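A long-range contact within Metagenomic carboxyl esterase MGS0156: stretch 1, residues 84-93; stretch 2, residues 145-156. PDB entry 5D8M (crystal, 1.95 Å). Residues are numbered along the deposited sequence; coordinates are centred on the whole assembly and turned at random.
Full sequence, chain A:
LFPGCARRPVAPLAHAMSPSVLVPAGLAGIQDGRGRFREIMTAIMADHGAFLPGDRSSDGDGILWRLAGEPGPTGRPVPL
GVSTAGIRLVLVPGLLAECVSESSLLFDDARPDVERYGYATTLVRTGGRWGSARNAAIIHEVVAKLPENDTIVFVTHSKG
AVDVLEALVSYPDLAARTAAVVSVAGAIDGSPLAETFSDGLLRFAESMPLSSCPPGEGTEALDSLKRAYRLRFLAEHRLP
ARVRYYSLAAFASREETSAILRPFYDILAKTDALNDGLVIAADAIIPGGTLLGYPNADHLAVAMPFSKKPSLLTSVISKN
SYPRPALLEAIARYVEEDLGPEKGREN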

ATOM      1  N   THR A  84      15.214  12.471  14.976  1.00 21.60           N
ATOM      2  CA  THR A  84      15.913  13.626  14.445  1.00 24.73           C
ATOM      3  C   THR A  84      16.622  13.260  13.124  1.00 20.86           C
ATOM      4  O   THR A  84      17.525  13.956  12.692  1.00 21.82           O
ATOM      5  N   ALA A  85      16.189  12.178  12.482  1.00 21.00           N
ATOM      6  CA  ALA A  85      16.812  11.709  11.232  1.00 21.39           C
ATOM      7  C   ALA A  85      16.496  12.561   9.982  1.00 22.54           C
ATOM      8  O   ALA A  85      17.091  12.374   8.932  1.00 21.35           O
ATOM      9  N   GLY A  86      15.542  13.476  10.075  1.00 23.46           N
ATOM     10  CA  GLY A  86      15.158  14.248   8.900  1.00 23.59           C
ATOM     11  C   GLY A  86      14.456  13.410   7.825  1.00 22.46           C
ATOM     12  O   GLY A  86      14.567  13.692   6.634  1.00 20.83           O
ATOM     13  N   ILE A  87      13.739  12.374   8.241  1.00 15.62           N
ATOM     14  CA  ILE A  87      13.007  11.529   7.297  1.00 14.66           C
ATOM     15  C   ILE A  87      11.671  12.183   6.955  1.00 17.24           C
ATOM     16  O   ILE A  87      11.004  12.717   7.831  1.00 16.56           O
ATOM     17  N   ARG A  88      11.319  12.165   5.674  1.00 14.99           N
ATOM     18  CA  ARG A  88      10.011  12.587   5.218  1.00 15.64           C
ATOM     19  C   ARG A  88       9.296  11.417   4.555  1.00 13.82           C
ATOM     20  O   ARG A  88       9.820  10.800   3.637  1.00 15.40           O
ATOM     21  N   LEU A  89       8.106  11.118   5.055  1.00 11.88           N
ATOM     22  CA  LEU A  89       7.235  10.120   4.481  1.00 13.51           C
ATOM     23  C   LEU A  89       6.434  10.780   3.352  1.00 13.86           C
ATOM     24  O   LEU A  89       5.684  11.731   3.577  1.00 12.55           O
ATOM     25  N   VAL A  90       6.659  10.305   2.138  1.00 13.43           N
ATOM     26  CA  VAL A  90       5.913  10.747   0.979  1.00 12.67           C
ATOM     27  C   VAL A  90       4.812   9.727   0.711  1.00 10.37           C
ATOM     28  O   VAL A  90       5.078   8.599   0.293  1.00 10.75           O
ATOM     29  N   LEU A  91       3.585  10.144   0.977  1.00 10.30           N
ATOM     30  CA  LEU A  91       2.402   9.305   0.919  1.00 10.59           C
ATOM     31  C   LEU A  91       1.792   9.334  -0.481  1.00 13.61           C
ATOM     32  O   LEU A  91       1.482  10.384  -0.983  1.00 14.25           O
ATOM     33  N   VAL A  92       1.643   8.173  -1.101  1.00  8.32           N
ATOM     34  CA  VAL A  92       1.086   8.094  -2.432  1.00  9.47           C
ATOM     35  C   VAL A  92      -0.095   7.145  -2.430  1.00 11.64           C
ATOM     36  O   VAL A  92       0.082   5.938  -2.207  1.00 11.17           O
ATOM     37  N   PRO A  93      -1.305   7.668  -2.720  1.00 10.53           N
ATOM     38  CA  PRO A  93      -2.514   6.836  -2.684  1.00  8.82           C
ATOM     39  C   PRO A  93      -2.763   6.078  -3.965  1.00 10.73           C
ATOM     40  O   PRO A  93      -2.002   6.210  -4.917  1.00 12.67           O
ATOM     41  N   LYS A 145      10.686  18.923  -5.711  1.00 21.35           N
ATOM     42  CA  LYS A 145      10.497  20.194  -5.019  1.00 24.62           C
ATOM     43  C   LYS A 145      10.623  20.075  -3.498  1.00 22.00           C
ATOM     44  O   LYS A 145      10.509  21.065  -2.791  1.00 24.23           O
ATOM     45  N   LEU A 146      10.826  18.863  -3.002  1.00 22.44           N
ATOM     46  CA  LEU A 146      10.973  18.631  -1.567  1.00 19.31           C
ATOM     47  C   LEU A 146      12.379  19.057  -1.155  1.00 25.47           C
ATOM     48  O   LEU A 146      13.270  19.053  -1.989  1.00 22.83           O
ATOM     49  N   PRO A 147      12.573  19.446   0.123  1.00 27.97           N
ATOM     50  CA  PRO A 147      13.891  19.893   0.598  1.00 30.78           C
ATOM     51  C   PRO A 147      14.975  18.840   0.351  1.00 26.55           C
ATOM     52  O   PRO A 147      14.757  17.655   0.593  1.00 24.00           O
ATOM     53  N   GLU A 148      16.127  19.287  -0.133  1.00 30.10           N
ATOM     54  CA  GLU A 148      17.219  18.399  -0.532  1.00 34.22           C
ATOM     55  C   GLU A 148      17.782  17.535   0.588  1.00 30.85           C
ATOM     56  O   GLU A 148      18.222  16.418   0.334  1.00 32.75           O
ATOM     57  N   ASN A 149      17.767  18.044   1.814  1.00 28.01           N
ATOM     58  CA  ASN A 149      18.360  17.333   2.946  1.00 30.67           C
ATOM     59  C   ASN A 149      17.450  16.275   3.584  1.00 30.78           C
ATOM     60  O   ASN A 149      17.892  15.521   4.464  1.00 29.45           O
ATOM     61  N   ASP A 150      16.192  16.223   3.148  1.00 23.39           N
ATOM     62  CA  ASP A 150      15.252  15.251   3.688  1.00 24.27           C
ATOM     63  C   ASP A 150      15.594  13.863   3.190  1.00 23.72           C
ATOM     64  O   ASP A 150      15.987  13.689   2.040  1.00 20.97           O
ATOM     65  N   THR A 151      15.438  12.874   4.051  1.00 19.75           N
ATOM     66  CA  THR A 151      15.532  11.498   3.593  1.00 18.63           C
ATOM     67  C   THR A 151      14.146  11.011   3.146  1.00 20.92           C
ATOM     68  O   THR A 151      13.201  10.946   3.937  1.00 17.84           O
ATOM     69  N   ILE A 152      14.027  10.712   1.856  1.00 15.84           N
ATOM     70  CA  ILE A 152      12.738  10.417   1.248  1.00 15.49           C
ATOM     71  C   ILE A 152      12.344   8.946   1.419  1.00 16.77           C
ATOM     72  O   ILE A 152      13.057   8.041   0.965  1.00 14.07           O
ATOM     73  N   VAL A 153      11.230   8.722   2.114  1.00 14.55           N
ATOM     74  CA  VAL A 153      10.677   7.386   2.276  1.00 14.35           C
ATOM     75  C   VAL A 153       9.239   7.368   1.760  1.00 12.31           C
ATOM     76  O   VAL A 153       8.347   7.937   2.381  1.00 11.16           O
ATOM     77  N   PHE A 154       9.013   6.736   0.612  1.00  9.32           N
ATOM     78  CA  PHE A 154       7.657   6.604   0.092  1.00  8.41           C
ATOM     79  C   PHE A 154       6.875   5.630   0.959  1.00 11.62           C
ATOM     80  O   PHE A 154       7.399   4.584   1.345  1.00 10.69           O
ATOM     81  N   VAL A 155       5.638   6.004   1.279  1.00  9.67           N
ATOM     82  CA  VAL A 155       4.686   5.089   1.881  1.00 10.72           C
ATOM     83  C   VAL A 155       3.461   5.104   0.995  1.00 10.07           C
ATOM     84  O   VAL A 155       2.815   6.143   0.841  1.00 10.59           O
ATOM     85  N   THR A 156       3.196   3.969   0.359  1.00  7.75           N
ATOM     86  CA  THR A 156       2.283   3.924  -0.765  1.00 10.38           C
ATOM     87  C   THR A 156       1.158   2.963  -0.462  1.00 13.26           C
ATOM     88  O   THR A 156       1.331   2.049   0.351  1.00 13.47           O
TER

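The most distinctive feature of this contact is a salt bridge at the N-terminal end of an otherwise largely apolar pair of parallel strands. Arg88, with chi1 and chi2 both t and chi3 m, rises from the face of the sheet so that its NE donates to OD2 of Asp150 at 2.7 Å, with the carboxylate oxygen near the plane of the guanidinium at its edge. NH2 of Arg88 adds a weak hydrogen bond to the same OD2 of Asp150 at 3.2 Å, while NH1 is satisfied elsewhere in the structure. Asp150 closes the type I turn that begins at Pro147; its CA-to-CB bond points sideways, but the m rotamer brings the carboxylate nearer to Arg88. The aliphatic part of the arginine is used as well: its CD lies 3.8 Å from CD1 of Leu146. The guanidinium end also borders Pro147, with NE of Arg88 4.2 Å from CD of Pro147.

Beyond this pair, strands 87-92 and 151-156 run in parallel register, Ile87 beside Thr151 through Val92 beside Thr156. The even-numbered residues of stretch 1 supply the backbone links: N of Arg88 donates to O of Thr151 at 2.8 Å, and O of Arg88 accepts from N of Val153 at 2.9 Å, a pattern that Val90 repeats with Val153 and Val155. As in any extended strand, side chains alternate between the two faces of the sheet, and each face packs separately.

On the face of Arg88, Val90 is the hub. In the t rotamer its CG2 reaches CD1 of Leu146 (m, t) at 3.8 Å and CG2 of Ile152 (m, m) at 3.9 Å, while its CG1 meets CE1 of Phe154 at 3.7 Å. The phenyl ring, with chi1 m, brings its end nearer to stretch 1 and also receives Val92 (t), whose CG2 lies at the ring edge, 3.9 Å from CD1 of Phe154. Farther along, CB of Val92 is 4.0 Å from CG2 of Thr156; that threonine takes the p rotamer, and its hydroxyl finds a partner elsewhere in the structure.

Apart from Thr151, the other face is built from leucine, isoleucine and valine. Ile87, Leu89 and Leu91 all adopt the m, t conformation, and Val153 and Val155 are both t. CG2 of Ile87 touches CG2 of Val153 at 3.8 Å. CD2 of Leu89 sits 4.1 Å from CB of Val153 and 4.2 Å from CG2 of Val155, so this one methyl spans two successive valines. Leu91 turns its end inward, placing CD2 3.8 Å from CB of Val155.

Thr151, also m, begins this face and gives it a polar margin. Its CB lies 4.0 Å from CG1 of Ile87, whereas its hydroxyl is tied to stretch 1 through solvent. Water 1 lies 2.7 Å from OG1 of Thr151, 3.0 Å from O of Ala85 and 2.7 Å from O of Asn149; water 2 lies 2.9 Å from OG1 of Thr151 and donates to O of Ala85 at 2.9 Å.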

ATOM      1  CB  THR A  84      16.942  14.201  15.476  1.00 29.15           C
ATOM      2  OG1 THR A  84      17.810  13.161  15.936  1.00 29.14           O
ATOM      3  CG2 THR A  84      16.216  14.818  16.691  1.00 30.81           C
ATOM      4  CB  ALA A  85      16.404  10.264  10.971  1.00 21.50           C
ATOM      5  CB  ILE A  87      12.786  10.103   7.866  1.00 14.59           C
ATOM      6  CG1 ILE A  87      14.122   9.368   7.898  1.00 17.53           C
ATOM      7  CG2 ILE A  87      11.728   9.310   7.050  1.00 13.86           C
ATOM      8  CD1 ILE A  87      14.048   7.975   8.472  1.00 17.37           C
ATOM      9  CB  ARG A  88      10.109  13.761   4.235  1.00 16.36           C
ATOM     10  CG  ARG A  88       8.754  14.135   3.628  1.00 17.08           C
ATOM     11  CD  ARG A  88       8.897  15.348   2.710  1.00 18.83           C
ATOM     12  NE  ARG A  88       9.431  16.507   3.416  1.00 18.11           N
ATOM     13  CZ  ARG A  88       8.698  17.370   4.105  1.00 16.39           C
ATOM     14  NH1 ARG A  88       7.382  17.231   4.185  1.00 14.31           N
ATOM     15  NH2 ARG A  88       9.281  18.369   4.718  1.00 20.30           N
ATOM     16  CB  LEU A  89       6.303   9.541   5.550  1.00 10.50           C
ATOM     17  CG  LEU A  89       6.967   9.090   6.854  1.00 13.91           C
ATOM     18  CD1 LEU A  89       5.892   8.656   7.871  1.00 13.85           C
ATOM     19  CD2 LEU A  89       7.972   7.966   6.599  1.00 12.76           C
ATOM     20  CB  VAL A  90       6.828  10.910  -0.244  1.00 13.28           C
ATOM     21  CG1 VAL A  90       6.024  11.467  -1.412  1.00 12.00           C
ATOM     22  CG2 VAL A  90       8.004  11.861   0.122  1.00 12.67           C
ATOM     23  CB  LEU A  91       1.370   9.778   1.938  1.00  8.82           C
ATOM     24  CG  LEU A  91       1.871  10.019   3.360  1.00 15.76           C
ATOM     25  CD1 LEU A  91       0.794  10.723   4.243  1.00 13.81           C
ATOM     26  CD2 LEU A  91       2.292   8.690   3.968  1.00 16.94           C
ATOM     27  CB  VAL A  92       2.130   7.602  -3.452  1.00 10.00           C
ATOM     28  CG1 VAL A  92       1.548   7.609  -4.851  1.00  9.93           C
ATOM     29  CG2 VAL A  92       3.412   8.453  -3.362  1.00  8.79           C
ATOM     30  CB  PRO A  93      -3.632   7.857  -2.455  1.00  8.16           C
ATOM     31  CG  PRO A  93      -3.153   9.042  -3.193  1.00 11.63           C
ATOM     32  CD  PRO A  93      -1.636   9.086  -2.959  1.00 10.91           C
ATOM     33  CB  LYS A 145       9.126  20.786  -5.379  1.00 22.77           C
ATOM     34  CG  LYS A 145       8.987  21.145  -6.849  1.00 25.89           C
ATOM     35  CD  LYS A 145       7.611  21.739  -7.122  1.00 28.81           C
ATOM     36  CE  LYS A 145       7.414  22.067  -8.598  1.00 28.21           C
ATOM     37  NZ  LYS A 145       7.343  20.845  -9.423  1.00 27.35           N
ATOM     38  CB  LEU A 146      10.706  17.160  -1.232  1.00 17.53           C
ATOM     39  CG  LEU A 146       9.249  16.719  -1.377  1.00 16.66           C
ATOM     40  CD1 LEU A 146       9.068  15.245  -1.116  1.00 17.08           C
ATOM     41  CD2 LEU A 146       8.346  17.551  -0.449  1.00 20.10           C
ATOM     42  CB  PRO A 147      13.670  20.111   2.102  1.00 32.33           C
ATOM     43  CG  PRO A 147      12.186  20.338   2.236  1.00 32.89           C
ATOM     44  CD  PRO A 147      11.574  19.430   1.210  1.00 28.71           C
ATOM     45  CB  GLU A 148      18.360  19.220  -1.139  1.00 43.50           C
ATOM     46  CG  GLU A 148      18.300  19.332  -2.647  1.00 55.03           C
ATOM     47  CD  GLU A 148      19.409  20.209  -3.206  1.00 70.48           C
ATOM     48  OE1 GLU A 148      19.970  21.033  -2.444  1.00 73.55           O
ATOM     49  OE2 GLU A 148      19.723  20.073  -4.408  1.00 78.23           O
ATOM     50  CB  ASN A 149      18.793  18.328   4.014  1.00 33.25           C
ATOM     51  CG  ASN A 149      19.991  19.151   3.579  1.00 43.36           C
ATOM     52  OD1 ASN A 149      20.845  18.667   2.834  1.00 47.82           O
ATOM     53  ND2 ASN A 149      20.060  20.399   4.037  1.00 45.01           N
ATOM     54  CB  ASP A 150      13.807  15.583   3.297  1.00 28.68           C
ATOM     55  CG  ASP A 150      13.203  16.701   4.139  1.00 34.30           C
ATOM     56  OD1 ASP A 150      13.832  17.140   5.121  1.00 32.48           O
ATOM     57  OD2 ASP A 150      12.058  17.107   3.834  1.00 35.33           O
ATOM     58  CB  THR A 151      16.134  10.594   4.682  1.00 19.19           C
ATOM     59  OG1 THR A 151      17.450  11.067   5.000  1.00 24.59           O
ATOM     60  CG2 THR A 151      16.251   9.181   4.175  1.00 18.22           C
ATOM     61  CB  ILE A 152      12.750  10.777  -0.250  1.00 15.05           C
ATOM     62  CG1 ILE A 152      12.998  12.278  -0.416  1.00 19.87           C
ATOM     63  CG2 ILE A 152      11.451  10.349  -0.912  1.00 12.97           C
ATOM     64  CD1 ILE A 152      11.918  13.160   0.241  1.00 18.22           C
ATOM     65  CB  VAL A 153      10.724   6.932   3.755  1.00 12.35           C
ATOM     66  CG1 VAL A 153       9.989   5.573   3.933  1.00 10.52           C
ATOM     67  CG2 VAL A 153      12.175   6.840   4.225  1.00 12.81           C
ATOM     68  CB  PHE A 154       7.653   6.098  -1.358  1.00  9.69           C
ATOM     69  CG  PHE A 154       8.098   7.133  -2.373  1.00  8.94           C
ATOM     70  CD1 PHE A 154       7.222   8.112  -2.804  1.00  8.61           C
ATOM     71  CD2 PHE A 154       9.393   7.116  -2.892  1.00  9.47           C
ATOM     72  CE1 PHE A 154       7.606   9.069  -3.744  1.00 11.70           C
ATOM     73  CE2 PHE A 154       9.787   8.072  -3.838  1.00 15.34           C
ATOM     74  CZ  PHE A 154       8.883   9.046  -4.270  1.00 12.13           C
ATOM     75  CB  VAL A 155       4.314   5.483   3.315  1.00 12.37           C
ATOM     76  CG1 VAL A 155       3.345   4.470   3.896  1.00  7.62           C
ATOM     77  CG2 VAL A 155       5.590   5.557   4.179  1.00  8.98           C
ATOM     78  CB  THR A 156       3.036   3.483  -2.066  1.00 11.48           C
ATOM     79  OG1 THR A 156       3.518   2.134  -1.931  1.00 12.75           O
ATOM     80  CG2 THR A 156       4.260   4.357  -2.308  1.00 12.35           C
TER
HETATM   81  O   HOH W   1      17.977  13.450   6.227  1.00 28.17           O
HETATM   82  O   HOH W   2      18.576  10.254   7.545  1.00 40.69           O